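Side-chain contacts in oxalate biosynthetic component 1 (Burkholderia thailandensis, PDB 5IKY), which produces oxalate in quorum sensing-dependent oxalogenesis, as a bifunctional enzyme combining a serine hydrolase with an additional lyase activity: residues A[202-207]-A[227-232]; A[208-213]-A[261-266]; A[359-364]-A[440-445]; A[882-887]-A[963-968]; A[943-948]-A[985-990]. One frame throughout, in Å; residues are numbered along the deposited sequence.

Interaction 1 of 5, residues A[202-207]-A[227-232]. With MG (magnesium ion), chain B.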
# COMPACT_ATOMS: atom_id res chain seq x y z
N LEU A 202 2.94 -20.52 -6.22
CA LEU A 202 2.50 -20.78 -4.86
C LEU A 202 3.63 -20.57 -3.86
O LEU A 202 4.68 -21.21 -3.96
CB LEU A 202 1.96 -22.20 -4.73
CG LEU A 202 1.27 -22.42 -3.38
CD1 LEU A 202 -0.08 -21.71 -3.36
CD2 LEU A 202 1.11 -23.89 -3.08
N PRO A 203 3.41 -19.67 -2.90
CA PRO A 203 4.40 -19.35 -1.87
C PRO A 203 4.33 -20.33 -0.69
O PRO A 203 3.27 -20.48 -0.09
CB PRO A 203 4.01 -17.94 -1.44
CG PRO A 203 2.52 -17.90 -1.63
CD PRO A 203 2.20 -18.84 -2.78
N ILE A 204 5.45 -20.98 -0.37
CA ILE A 204 5.47 -21.91 0.76
C ILE A 204 6.56 -21.56 1.77
O ILE A 204 6.71 -22.23 2.79
CB ILE A 204 5.66 -23.36 0.29
CG1 ILE A 204 6.99 -23.52 -0.45
CG2 ILE A 204 4.50 -23.79 -0.58
CD1 ILE A 204 7.22 -24.92 -1.00
N THR A 205 7.33 -20.51 1.49
CA THR A 205 8.31 -20.01 2.44
C THR A 205 7.83 -18.70 3.04
O THR A 205 6.96 -18.04 2.47
CB THR A 205 9.69 -19.79 1.79
OG1 THR A 205 9.60 -18.75 0.81
CG2 THR A 205 10.19 -21.07 1.14
N ALA A 206 8.39 -18.33 4.19
CA ALA A 206 8.00 -17.12 4.90
C ALA A 206 8.06 -15.88 4.00
O ALA A 206 7.09 -15.13 3.90
CB ALA A 206 8.87 -16.92 6.13
N ASN A 207 9.21 -15.68 3.35
CA ASN A 207 9.40 -14.53 2.48
C ASN A 207 8.44 -14.54 1.29
O ASN A 207 7.92 -13.49 0.90
CB ASN A 207 10.84 -14.46 1.97
CG ASN A 207 11.82 -14.08 3.07
OD1 ASN A 207 11.44 -13.49 4.07
ND2 ASN A 207 13.09 -14.42 2.86
N HIS A 227 -1.80 -19.69 5.67
CA HIS A 227 -1.36 -21.03 6.06
C HIS A 227 0.17 -21.10 6.03
O HIS A 227 0.83 -20.23 5.45
CB HIS A 227 -1.90 -22.11 5.11
CG HIS A 227 -3.38 -22.34 5.20
ND1 HIS A 227 -3.92 -23.56 5.57
CD2 HIS A 227 -4.43 -21.54 4.92
CE1 HIS A 227 -5.23 -23.48 5.53
NE2 HIS A 227 -5.57 -22.27 5.15
N THR A 228 0.73 -22.15 6.62
CA THR A 228 2.16 -22.44 6.47
C THR A 228 2.36 -23.91 6.10
O THR A 228 1.46 -24.73 6.27
CB THR A 228 2.96 -22.12 7.75
OG1 THR A 228 2.32 -22.72 8.88
CG2 THR A 228 3.04 -20.61 7.96
N ARG A 229 3.54 -24.23 5.57
CA ARG A 229 3.81 -25.59 5.10
C ARG A 229 5.07 -26.16 5.74
O ARG A 229 6.10 -25.50 5.82
CB ARG A 229 3.97 -25.61 3.58
CG ARG A 229 2.80 -25.02 2.81
CD ARG A 229 1.53 -25.84 2.97
NE ARG A 229 0.48 -25.38 2.06
CZ ARG A 229 0.33 -25.84 0.82
NH1 ARG A 229 1.15 -26.76 0.35
NH2 ARG A 229 -0.65 -25.37 0.06
N ALA A 230 4.98 -27.41 6.19
CA ALA A 230 6.12 -28.10 6.79
C ALA A 230 7.17 -28.44 5.75
O ALA A 230 6.86 -28.58 4.57
CB ALA A 230 5.66 -29.35 7.51
N THR A 231 8.42 -28.58 6.19
CA THR A 231 9.52 -28.94 5.31
C THR A 231 10.33 -30.11 5.87
O THR A 231 11.49 -30.31 5.49
CB THR A 231 10.47 -27.75 5.07
OG1 THR A 231 10.99 -27.30 6.33
CG2 THR A 231 9.73 -26.61 4.38
N ASP A 232 9.72 -30.87 6.77
CA ASP A 232 10.42 -31.95 7.46
C ASP A 232 10.78 -33.11 6.54
O ASP A 232 11.76 -33.82 6.78
CB ASP A 232 9.59 -32.46 8.64
CG ASP A 232 8.13 -32.70 8.27
OD1 ASP A 232 7.83 -32.80 7.06
OD2 ASP A 232 7.29 -32.79 9.19
MG MG B . -7.83 -22.14 4.86
O HOH W 1 5.48 -21.88 5.35
O HOH W 2 -8.47 -22.94 7.23

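Interaction 2 of 5, residues A[208-213]-A[261-266]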
# COMPACT_ATOMS: atom_id res chain seq x y z
N GLY A 208 8.21 -15.72 0.72
CA GLY A 208 7.27 -15.85 -0.38
C GLY A 208 5.86 -15.47 0.05
O GLY A 208 5.14 -14.80 -0.69
N ILE A 209 5.48 -15.90 1.24
CA ILE A 209 4.15 -15.65 1.79
C ILE A 209 3.95 -14.16 2.09
O ILE A 209 2.89 -13.60 1.81
CB ILE A 209 3.91 -16.48 3.06
CG1 ILE A 209 3.81 -17.97 2.69
CG2 ILE A 209 2.65 -16.02 3.79
CD1 ILE A 209 3.99 -18.91 3.86
N VAL A 210 4.98 -13.52 2.64
CA VAL A 210 4.94 -12.09 2.87
C VAL A 210 4.72 -11.34 1.56
O VAL A 210 3.86 -10.46 1.47
CB VAL A 210 6.23 -11.59 3.54
CG1 VAL A 210 6.34 -10.07 3.43
CG2 VAL A 210 6.26 -12.02 5.00
N ASP A 211 5.49 -11.70 0.53
CA ASP A 211 5.37 -11.05 -0.77
C ASP A 211 4.00 -11.26 -1.40
O ASP A 211 3.41 -10.31 -1.92
CB ASP A 211 6.47 -11.55 -1.71
CG ASP A 211 7.83 -11.02 -1.35
OD1 ASP A 211 7.90 -9.97 -0.67
OD2 ASP A 211 8.84 -11.64 -1.74
N ALA A 212 3.50 -12.48 -1.36
CA ALA A 212 2.19 -12.79 -1.94
C ALA A 212 1.09 -11.99 -1.25
O ALA A 212 0.14 -11.54 -1.89
CB ALA A 212 1.91 -14.28 -1.85
N SER A 213 1.24 -11.81 0.06
CA SER A 213 0.28 -11.04 0.84
C SER A 213 0.29 -9.57 0.44
O SER A 213 -0.77 -8.96 0.24
CB SER A 213 0.57 -11.18 2.34
OG SER A 213 0.48 -12.53 2.75
N ASP A 261 6.72 -16.45 13.21
CA ASP A 261 7.58 -15.55 13.97
C ASP A 261 8.28 -14.57 13.04
O ASP A 261 8.73 -13.51 13.47
CB ASP A 261 8.62 -16.33 14.78
CG ASP A 261 8.04 -16.98 16.01
OD1 ASP A 261 6.93 -16.59 16.43
OD2 ASP A 261 8.70 -17.88 16.58
N ARG A 262 8.37 -14.93 11.76
CA ARG A 262 8.97 -14.07 10.75
C ARG A 262 7.89 -13.32 9.96
O ARG A 262 7.98 -12.11 9.77
CB ARG A 262 9.85 -14.88 9.80
N ILE A 263 6.88 -14.05 9.51
CA ILE A 263 5.80 -13.48 8.70
C ILE A 263 5.05 -12.34 9.40
O ILE A 263 4.90 -11.26 8.84
CB ILE A 263 4.78 -14.57 8.30
CG1 ILE A 263 5.41 -15.57 7.33
CG2 ILE A 263 3.55 -13.93 7.67
CD1 ILE A 263 4.53 -16.76 7.03
N MET A 264 4.58 -12.60 10.62
CA MET A 264 3.72 -11.65 11.31
C MET A 264 4.37 -10.30 11.62
O MET A 264 3.79 -9.26 11.31
CB MET A 264 3.18 -12.28 12.60
CG MET A 264 2.27 -13.47 12.35
SD MET A 264 0.78 -12.98 11.47
CE MET A 264 -0.02 -11.98 12.72
N PRO A 265 5.58 -10.29 12.23
CA PRO A 265 6.17 -8.97 12.48
C PRO A 265 6.45 -8.18 11.20
O PRO A 265 6.31 -6.96 11.19
CB PRO A 265 7.48 -9.30 13.20
CG PRO A 265 7.26 -10.64 13.79
CD PRO A 265 6.42 -11.37 12.78
N THR A 266 6.82 -8.88 10.13
CA THR A 266 7.08 -8.24 8.85
C THR A 266 5.82 -7.57 8.30
O THR A 266 5.85 -6.42 7.87
CB THR A 266 7.62 -9.24 7.82
OG1 THR A 266 8.86 -9.78 8.28
CG2 THR A 266 7.83 -8.57 6.47

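Interaction 3 of 5, residues A[359-364]-A[440-445]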
# COMPACT_ATOMS: atom_id res chain seq x y z
N ASN A 359 -24.77 -26.61 14.18
CA ASN A 359 -24.08 -26.47 15.46
C ASN A 359 -23.89 -25.00 15.82
O ASN A 359 -23.91 -24.63 16.99
CB ASN A 359 -22.72 -27.18 15.42
CG ASN A 359 -22.85 -28.69 15.45
OD1 ASN A 359 -23.88 -29.22 15.86
ND2 ASN A 359 -21.81 -29.38 15.02
N SER A 360 -23.71 -24.16 14.80
CA SER A 360 -23.48 -22.74 15.00
C SER A 360 -24.72 -22.01 15.52
O SER A 360 -24.61 -21.16 16.40
CB SER A 360 -23.02 -22.08 13.70
OG SER A 360 -21.74 -22.55 13.32
N VAL A 361 -25.88 -22.33 14.97
CA VAL A 361 -27.09 -21.58 15.30
C VAL A 361 -27.79 -22.13 16.54
O VAL A 361 -28.79 -21.56 17.00
CB VAL A 361 -28.09 -21.57 14.13
CG1 VAL A 361 -27.42 -21.02 12.88
CG2 VAL A 361 -28.64 -22.97 13.88
N THR A 362 -27.28 -23.22 17.08
CA THR A 362 -27.86 -23.79 18.29
C THR A 362 -26.87 -23.75 19.45
O THR A 362 -26.87 -22.81 20.24
CB THR A 362 -28.33 -25.25 18.07
OG1 THR A 362 -27.22 -26.07 17.66
CG2 THR A 362 -29.42 -25.31 17.02
N LEU A 363 -26.03 -24.77 19.53
CA LEU A 363 -25.18 -24.97 20.69
C LEU A 363 -24.08 -23.92 20.83
O LEU A 363 -23.70 -23.55 21.95
CB LEU A 363 -24.56 -26.36 20.63
CG LEU A 363 -24.21 -27.01 21.96
CD1 LEU A 363 -25.38 -26.93 22.93
CD2 LEU A 363 -23.86 -28.44 21.68
N TYR A 364 -23.56 -23.45 19.70
CA TYR A 364 -22.47 -22.48 19.71
C TYR A 364 -22.94 -21.05 19.50
O TYR A 364 -22.13 -20.13 19.46
CB TYR A 364 -21.43 -22.84 18.65
CG TYR A 364 -20.47 -23.92 19.09
CD1 TYR A 364 -19.33 -23.60 19.82
CD2 TYR A 364 -20.71 -25.25 18.79
CE1 TYR A 364 -18.45 -24.58 20.24
CE2 TYR A 364 -19.83 -26.24 19.20
CZ TYR A 364 -18.71 -25.90 19.92
OH TYR A 364 -17.84 -26.89 20.33
N ARG A 440 -28.19 -15.45 9.28
CA ARG A 440 -28.65 -14.09 9.56
C ARG A 440 -29.75 -14.07 10.62
O ARG A 440 -29.83 -13.15 11.43
CB ARG A 440 -29.16 -13.41 8.29
CG ARG A 440 -28.24 -13.51 7.09
CD ARG A 440 -27.36 -12.29 6.93
NE ARG A 440 -26.95 -12.12 5.54
CZ ARG A 440 -25.91 -11.39 5.14
NH1 ARG A 440 -25.61 -11.30 3.86
NH2 ARG A 440 -25.16 -10.75 6.04
N ASP A 441 -30.61 -15.09 10.60
CA ASP A 441 -31.74 -15.15 11.53
C ASP A 441 -31.30 -15.44 12.97
O ASP A 441 -31.94 -15.00 13.92
CB ASP A 441 -32.74 -16.22 11.08
CG ASP A 441 -33.49 -15.82 9.82
OD1 ASP A 441 -33.34 -14.66 9.38
OD2 ASP A 441 -34.23 -16.66 9.28
N ASN A 442 -30.19 -16.16 13.12
CA ASN A 442 -29.69 -16.51 14.44
C ASN A 442 -28.53 -15.63 14.90
O ASN A 442 -28.09 -15.72 16.04
CB ASN A 442 -29.27 -17.98 14.47
CG ASN A 442 -30.45 -18.92 14.39
OD1 ASN A 442 -30.99 -19.36 15.42
ND2 ASN A 442 -30.87 -19.24 13.17
N PHE A 443 -28.05 -14.77 14.01
CA PHE A 443 -26.98 -13.84 14.35
C PHE A 443 -27.31 -12.45 13.84
O PHE A 443 -27.02 -12.12 12.69
CB PHE A 443 -25.64 -14.32 13.79
CG PHE A 443 -25.13 -15.58 14.42
CD1 PHE A 443 -24.49 -15.54 15.65
CD2 PHE A 443 -25.28 -16.81 13.79
CE1 PHE A 443 -24.01 -16.70 16.24
CE2 PHE A 443 -24.81 -17.97 14.38
CZ PHE A 443 -24.17 -17.92 15.60
N PRO A 444 -27.93 -11.62 14.71
CA PRO A 444 -28.36 -10.26 14.36
C PRO A 444 -27.22 -9.39 13.85
O PRO A 444 -27.44 -8.52 13.02
CB PRO A 444 -28.91 -9.72 15.69
CG PRO A 444 -28.39 -10.64 16.75
CD PRO A 444 -28.27 -11.97 16.09
N SER A 445 -26.01 -9.64 14.34
CA SER A 445 -24.83 -8.94 13.85
C SER A 445 -23.80 -9.93 13.32
O SER A 445 -23.07 -10.55 14.09
CB SER A 445 -24.22 -8.07 14.95
OG SER A 445 -23.13 -7.30 14.45

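Interaction 4 of 5, residues A[882-887]-A[963-968]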
# COMPACT_ATOMS: atom_id res chain seq x y z
N PRO A 882 -4.01 47.46 -0.95
CA PRO A 882 -3.96 48.59 -1.90
C PRO A 882 -4.76 48.37 -3.19
O PRO A 882 -5.09 49.34 -3.87
CB PRO A 882 -2.47 48.70 -2.22
CG PRO A 882 -1.80 48.19 -1.00
CD PRO A 882 -2.66 47.06 -0.53
N ARG A 883 -5.07 47.12 -3.51
CA ARG A 883 -5.85 46.81 -4.71
C ARG A 883 -7.33 47.11 -4.51
O ARG A 883 -8.13 46.96 -5.43
CB ARG A 883 -5.66 45.34 -5.11
CG ARG A 883 -4.21 44.89 -5.14
CD ARG A 883 -4.10 43.39 -5.41
NE ARG A 883 -4.57 43.03 -6.74
CZ ARG A 883 -3.82 43.09 -7.84
NH1 ARG A 883 -2.56 43.50 -7.76
NH2 ARG A 883 -4.33 42.74 -9.01
N LEU A 884 -7.68 47.53 -3.29
CA LEU A 884 -9.07 47.83 -2.95
C LEU A 884 -9.28 49.30 -2.62
O LEU A 884 -10.41 49.73 -2.37
CB LEU A 884 -9.51 46.97 -1.76
CG LEU A 884 -9.65 45.47 -2.00
CD1 LEU A 884 -9.60 44.72 -0.68
CD2 LEU A 884 -10.95 45.17 -2.74
N VAL A 885 -8.20 50.08 -2.63
CA VAL A 885 -8.28 51.49 -2.26
C VAL A 885 -8.06 52.41 -3.46
O VAL A 885 -7.82 51.94 -4.58
CB VAL A 885 -7.25 51.84 -1.18
N ASP A 886 -8.15 53.71 -3.23
CA ASP A 886 -8.03 54.70 -4.29
C ASP A 886 -6.62 55.28 -4.37
O ASP A 886 -6.17 55.69 -5.44
CB ASP A 886 -9.04 55.82 -4.09
N LYS A 887 -5.92 55.31 -3.24
CA LYS A 887 -4.61 55.95 -3.17
C LYS A 887 -3.82 55.47 -1.95
O LYS A 887 -4.39 54.84 -1.05
CB LYS A 887 -4.77 57.47 -3.14
N ARG A 963 -16.02 39.13 -6.84
CA ARG A 963 -15.64 38.03 -7.72
C ARG A 963 -14.73 38.53 -8.84
O ARG A 963 -13.76 37.86 -9.21
CB ARG A 963 -16.87 37.35 -8.32
CG ARG A 963 -17.78 36.70 -7.30
CD ARG A 963 -18.86 35.87 -7.98
NE ARG A 963 -19.85 35.37 -7.04
CZ ARG A 963 -20.76 34.45 -7.32
NH1 ARG A 963 -20.80 33.91 -8.54
NH2 ARG A 963 -21.63 34.06 -6.40
N ALA A 964 -15.05 39.70 -9.37
CA ALA A 964 -14.23 40.32 -10.41
C ALA A 964 -12.86 40.70 -9.84
O ALA A 964 -11.85 40.60 -10.53
CB ALA A 964 -14.93 41.55 -10.98
N PHE A 965 -12.86 41.12 -8.58
CA PHE A 965 -11.62 41.47 -7.89
C PHE A 965 -10.71 40.26 -7.74
O PHE A 965 -9.50 40.36 -7.92
CB PHE A 965 -11.94 42.07 -6.52
CG PHE A 965 -10.73 42.31 -5.66
CD1 PHE A 965 -10.40 41.42 -4.65
CD2 PHE A 965 -9.92 43.41 -5.87
CE1 PHE A 965 -9.28 41.63 -3.86
CE2 PHE A 965 -8.80 43.63 -5.08
CZ PHE A 965 -8.48 42.73 -4.08
N PHE A 966 -11.31 39.12 -7.40
CA PHE A 966 -10.55 37.89 -7.19
C PHE A 966 -10.13 37.24 -8.51
O PHE A 966 -9.25 36.38 -8.53
CB PHE A 966 -11.36 36.90 -6.35
CG PHE A 966 -11.40 37.23 -4.89
CD1 PHE A 966 -10.23 37.54 -4.21
CD2 PHE A 966 -12.60 37.24 -4.19
CE1 PHE A 966 -10.26 37.85 -2.86
CE2 PHE A 966 -12.63 37.55 -2.85
CZ PHE A 966 -11.46 37.86 -2.18
N ASP A 967 -10.77 37.65 -9.60
CA ASP A 967 -10.43 37.12 -10.92
C ASP A 967 -9.17 37.79 -11.44
O ASP A 967 -8.59 37.36 -12.44
CB ASP A 967 -11.59 37.32 -11.90
CG ASP A 967 -11.66 36.23 -12.95
OD1 ASP A 967 -10.62 35.58 -13.20
OD2 ASP A 967 -12.75 36.01 -13.52
N ARG A 968 -8.74 38.84 -10.75
CA ARG A 968 -7.50 39.54 -11.11
C ARG A 968 -6.32 38.98 -10.32
O ARG A 968 -5.28 39.64 -10.19
CB ARG A 968 -7.65 41.04 -10.85
CG ARG A 968 -8.72 41.71 -11.69
CD ARG A 968 -8.55 41.42 -13.17
NE ARG A 968 -7.21 41.77 -13.65
CZ ARG A 968 -6.79 41.57 -14.89
NH1 ARG A 968 -7.60 41.03 -15.79
NH2 ARG A 968 -5.56 41.93 -15.25

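Interaction 5 of 5, residues A[943-948]-A[985-990]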
# COMPACT_ATOMS: atom_id res chain seq x y z
N GLN A 943 -6.33 33.32 3.82
CA GLN A 943 -6.51 34.28 4.91
C GLN A 943 -6.42 35.71 4.38
O GLN A 943 -6.96 36.63 4.98
CB GLN A 943 -5.48 34.04 6.01
CG GLN A 943 -5.80 32.85 6.90
CD GLN A 943 -4.67 32.50 7.84
OE1 GLN A 943 -4.52 33.09 8.91
NE2 GLN A 943 -3.86 31.51 7.45
N LEU A 944 -5.74 35.88 3.25
CA LEU A 944 -5.69 37.19 2.59
C LEU A 944 -7.03 37.49 1.94
O LEU A 944 -7.49 38.63 1.93
CB LEU A 944 -4.58 37.25 1.55
CG LEU A 944 -3.14 36.92 1.96
CD1 LEU A 944 -2.16 37.36 0.88
CD2 LEU A 944 -2.79 37.55 3.30
N ASP A 945 -7.65 36.45 1.39
CA ASP A 945 -8.96 36.57 0.75
C ASP A 945 -10.03 36.95 1.77
O ASP A 945 -10.90 37.77 1.49
CB ASP A 945 -9.33 35.26 0.05
CG ASP A 945 -8.30 34.82 -0.96
OD1 ASP A 945 -7.26 35.51 -1.10
OD2 ASP A 945 -8.51 33.78 -1.62
N VAL A 946 -9.94 36.34 2.95
CA VAL A 946 -10.87 36.62 4.04
C VAL A 946 -10.83 38.08 4.46
O VAL A 946 -11.86 38.73 4.59
CB VAL A 946 -10.58 35.72 5.26
CG1 VAL A 946 -11.33 36.22 6.49
CG2 VAL A 946 -10.93 34.27 4.96
N GLN A 947 -9.62 38.59 4.66
CA GLN A 947 -9.42 39.98 5.06
C GLN A 947 -9.89 40.95 3.97
O GLN A 947 -10.38 42.04 4.27
CB GLN A 947 -7.96 40.24 5.39
CG GLN A 947 -7.42 39.40 6.54
CD GLN A 947 -5.98 39.73 6.87
OE1 GLN A 947 -5.68 40.81 7.38
NE2 GLN A 947 -5.08 38.80 6.58
N ALA A 948 -9.72 40.54 2.72
CA ALA A 948 -10.15 41.35 1.58
C ALA A 948 -11.67 41.49 1.57
O ALA A 948 -12.20 42.56 1.27
CB ALA A 948 -9.66 40.75 0.28
N LEU A 985 -15.37 32.93 -1.16
CA LEU A 985 -14.91 33.97 -2.07
C LEU A 985 -13.39 34.04 -2.02
O LEU A 985 -12.81 34.26 -0.96
CB LEU A 985 -15.51 35.33 -1.71
CG LEU A 985 -16.83 35.74 -2.36
CD1 LEU A 985 -17.33 37.04 -1.75
CD2 LEU A 985 -16.66 35.89 -3.86
N GLY A 986 -12.74 33.84 -3.16
CA GLY A 986 -11.29 33.88 -3.18
C GLY A 986 -10.61 33.56 -4.50
O GLY A 986 -11.26 33.41 -5.54
N THR A 987 -9.29 33.46 -4.44
CA THR A 987 -8.46 33.25 -5.62
C THR A 987 -8.57 31.82 -6.14
O THR A 987 -8.57 30.87 -5.36
CB THR A 987 -6.98 33.56 -5.31
OG1 THR A 987 -6.89 34.80 -4.59
CG2 THR A 987 -6.17 33.65 -6.59
N SER A 988 -8.67 31.68 -7.46
CA SER A 988 -8.69 30.36 -8.08
C SER A 988 -7.31 29.72 -8.00
O SER A 988 -6.29 30.40 -8.14
CB SER A 988 -9.14 30.46 -9.54
OG SER A 988 -10.50 30.85 -9.62
N VAL A 989 -7.28 28.41 -7.76
CA VAL A 989 -6.03 27.72 -7.47
C VAL A 989 -5.77 26.53 -8.40
O VAL A 989 -6.68 25.78 -8.74
CB VAL A 989 -6.01 27.20 -6.01
CG1 VAL A 989 -4.60 26.77 -5.62
CG2 VAL A 989 -6.53 28.26 -5.05
N VAL A 990 -4.52 26.38 -8.81
CA VAL A 990 -4.05 25.13 -9.40
C VAL A 990 -3.31 24.36 -8.31
O VAL A 990 -2.27 24.81 -7.83
CB VAL A 990 -3.13 25.35 -10.61
CG1 VAL A 990 -2.49 24.04 -11.03
CG2 VAL A 990 -3.92 25.96 -11.76

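Interaction 1 of 5, residues A[202-207]-A[227-232]
R229, a buried arginine, meets only hydrocarbon side chains of segment 202-207, with I204 at its stem and L202 at its guanidinium, while one water joins the two backbones. That water donates to I204 O at 2.9 Å and accepts from R229 N at 3.1 Å, so it bridges two chains that do not bond directly. I204 lays its CG2 methyl 4.0 Å from R229 CG, the two side chains crossing at about a right angle. The branched isoleucine suits this place because a methyl can rest on the methylene stem while the longer arm goes elsewhere: CG1 lies between the backbone N and the carbonyl carbon (chi1 61°), and CG2 falls beside the N. Further along, L202 CD2 approaches R229 NH2 at 3.9 Å, also crosswise. The arginine chain bends at chi2 (-66°) and then runs out straight at chi3, carrying the guanidinium past the leucine to its polar partners. These are loop carbonyls: NE donates to G13 O, NH2 to P16 O and NH1 to Q251 O, so all three nitrogens are satisfied. Two residues before R229, H227 NE2 binds the magnesium ion at 2.3 Å, E477 supplies a second ligand and a water lies at 2.6 Å from the metal; H227 ND1 donates to N253 OD1, which helps fix the rotation of the imidazole. The contact joins the loop leaving strand 223-226, whose first residue is a metal ligand, to the lead-in of helix 206-218, consistent with the TIM-barrel fold, in which active sites lie at the C-terminal ends of the strands.

Interaction 2 of 5, residues A[208-213]-A[261-266]
I263 and V210 bury nearly equal areas in this contact, and I209 buries about half as much as either. I263 reaches I209 with its outermost carbon: CD1 lies 3.8 Å from I209 CG2 and about as far from I209 CD1, so a single methyl rests in the fork of the other isoleucine. The extended chain of I263 (chi2 173°) carries CD1 that far. V210 packs closer to the backbone, its CG2 sitting 4.0 Å from I263 CA, where the short, branched valine fits close against the neighbouring helix. The helices 206-218 and 257-270 that carry these residues run alongside with their axes 9.7 Å apart and cross at -30°; such near-parallel neighbours form the outer layer of a TIM barrel, the clan to which this region belongs. Beneath them L226 of strand 223-226 is touched by both I209 and I263. T266 finishes the seam, its CG2 methyl 3.7 Å from V210 CG1. With CG2 anti to the backbone N (chi1 -62° for OG1), the methyl faces the valine while OG1 turns back to donate to R262 O at 2.9 Å, one turn earlier. S213 does likewise: its OG gives a 2.8 Å bond to I209 O, reaching that oxygen from the face opposite to S213 N.

Interaction 3 of 5, residues A[359-364]-A[440-445]
The backbones come nearest where V361 and N442 face each other, 5.8 Å apart between CA atoms, each segment being the end of a helix as it passes into a turn. V361 sets its CB squarely over the carboxamide carbon of N442, 3.6 Å from CG and a little farther from each of the atoms bonded to it. Valine branches at that very carbon, so a broad, shallow hydrocarbon surface meets a flat polar group. N442 CG stands anti to the carbonyl carbon (chi1 -70°), and chi2 near -93° turns the flat face of the amide to V361. That rotation is held by N442 ND2, which bonds to K438 O one turn back. OD1 is left 3.5 Å from V361 O; both are acceptors, and the pair is no bond. F443, the first residue to leave helical backbone angles, follows with a ring that enters between the helix ends. Its CZ meets S360 O at 3.4 Å, the oxygen lying at the ring edge near its plane, and its CE2 lies 4.3 Å from V361 CG1. Elsewhere the ring touches F377, Q365 and V369. The aromatic rim, whose hydrogens carry slight positive charge, probably offers the S360 carbonyl a weakly favourable neighbour. The chemistry is therefore mostly dispersion and shape: N442 ND2 and S360 OG bond within their own helices, the latter to I356 O, and Q365 NE2 donates to N442 O.

Interaction 4 of 5, residues A[882-887]-A[963-968]
A CH-pi contact leads the interface: L884 places CD2 over one face of the F965 ring, 3.6 Å from its centroid and only 16° off the ring normal. The leucine crosses the phenylalanine at about a right angle, and its methyl C-H bonds can point into the pi cloud; CD2 sits toward the rim, on the CE2 side. Apolar packing broadens this, for R883 CB reaches F965 CE2 at 3.6 Å, using the aliphatic root of the arginine. F965 is turned outward from its helix with CG anti to the backbone N (chi1 173°), which delivers the ring to both residues. At the ring edge, near its plane, R883 O approaches F965 CE2 at 3.4 Å. Among the charged groups, R883 NH2 hydrogen-bonds to P927 O and lies 3.5 Å from R968 O. The two guanidinium groups are nearly parallel, 6° apart in plane, yet R883 NH2 stays 5.5 Å from R968 NE; R968 NE in turn has a weak hydrogen bond to L926 O. The loop after helix 870-879 is thus laid against the end of helix 959-966: L926 touches both R883 and F965, L884 also touches A948 of helix 937-955, and strand 969-976 of the alpha/beta hydrolase sheet begins just beyond R968.

Interaction 5 of 5, residues A[943-948]-A[985-990]
The carboxylate of D945 presents one face to segment 985-990: T987 N, T987 OG1 and G986 CA all lie on the same side of its plane. T987 N donates to D945 OD2 at 2.9 Å, the N-H nearly straight at 163°, but it comes from above the plane, 48° out of it. Nearby, G986 CA comes to 3.2 Å from D945 OD2; glycine, with no side chain, fits this close approach. T987 OG1 lies beyond the two oxygens and raised from the plane, about equally far from both: 3.5 Å from D945 OD2 and 3.6 Å from D945 OD1. The hydroxyl takes that place because it lies beside the backbone N (chi1 -46°), so that N and OG1 face the acid together. D945 CB, nearer the helix, lies 3.8 Å from L985 O. Another flat group is the Q947 amide, whose NE2 donates in its own plane to Q943 O at 3.3 Å, within helix 937-955. That helix follows strand 929-935, consistent with the helix that follows the nucleophile elbow in alpha/beta hydrolases. It packs here against the residues leading into strand 988-992. F966 of helix 959-966 also touches D945, so the acid is buried among three elements. One acceptor oxygen thus satisfies a backbone N-H at the entry to a strand, and the N-H donated to D945 OD2 would probably ease the burial of negative charge.

Overall arrangement
Along the chain, interaction 1 opens first and closes a loop of 19 residues through helix 206-218 and strand 223-226. Interaction 2 begins on that helix and closes a 47-residue loop on helix 257-270, so the two cross; their centres are 10 Å apart, and they touch through P203 and H227. Interaction 3, in series, closes 75 residues, joining the ends of helices 354-360 and 418-442, which flank the same parallel sheet. Interactions 4 and 5 lie about 60 to 70 Å between centres from interaction 1. They cross, too, and touch through F966: interaction 4 (75 residues) ties the loop after helix 870-879 to helix 959-966, and interaction 5 (36) ties helix 937-955 to the lead-in of strand 988-992.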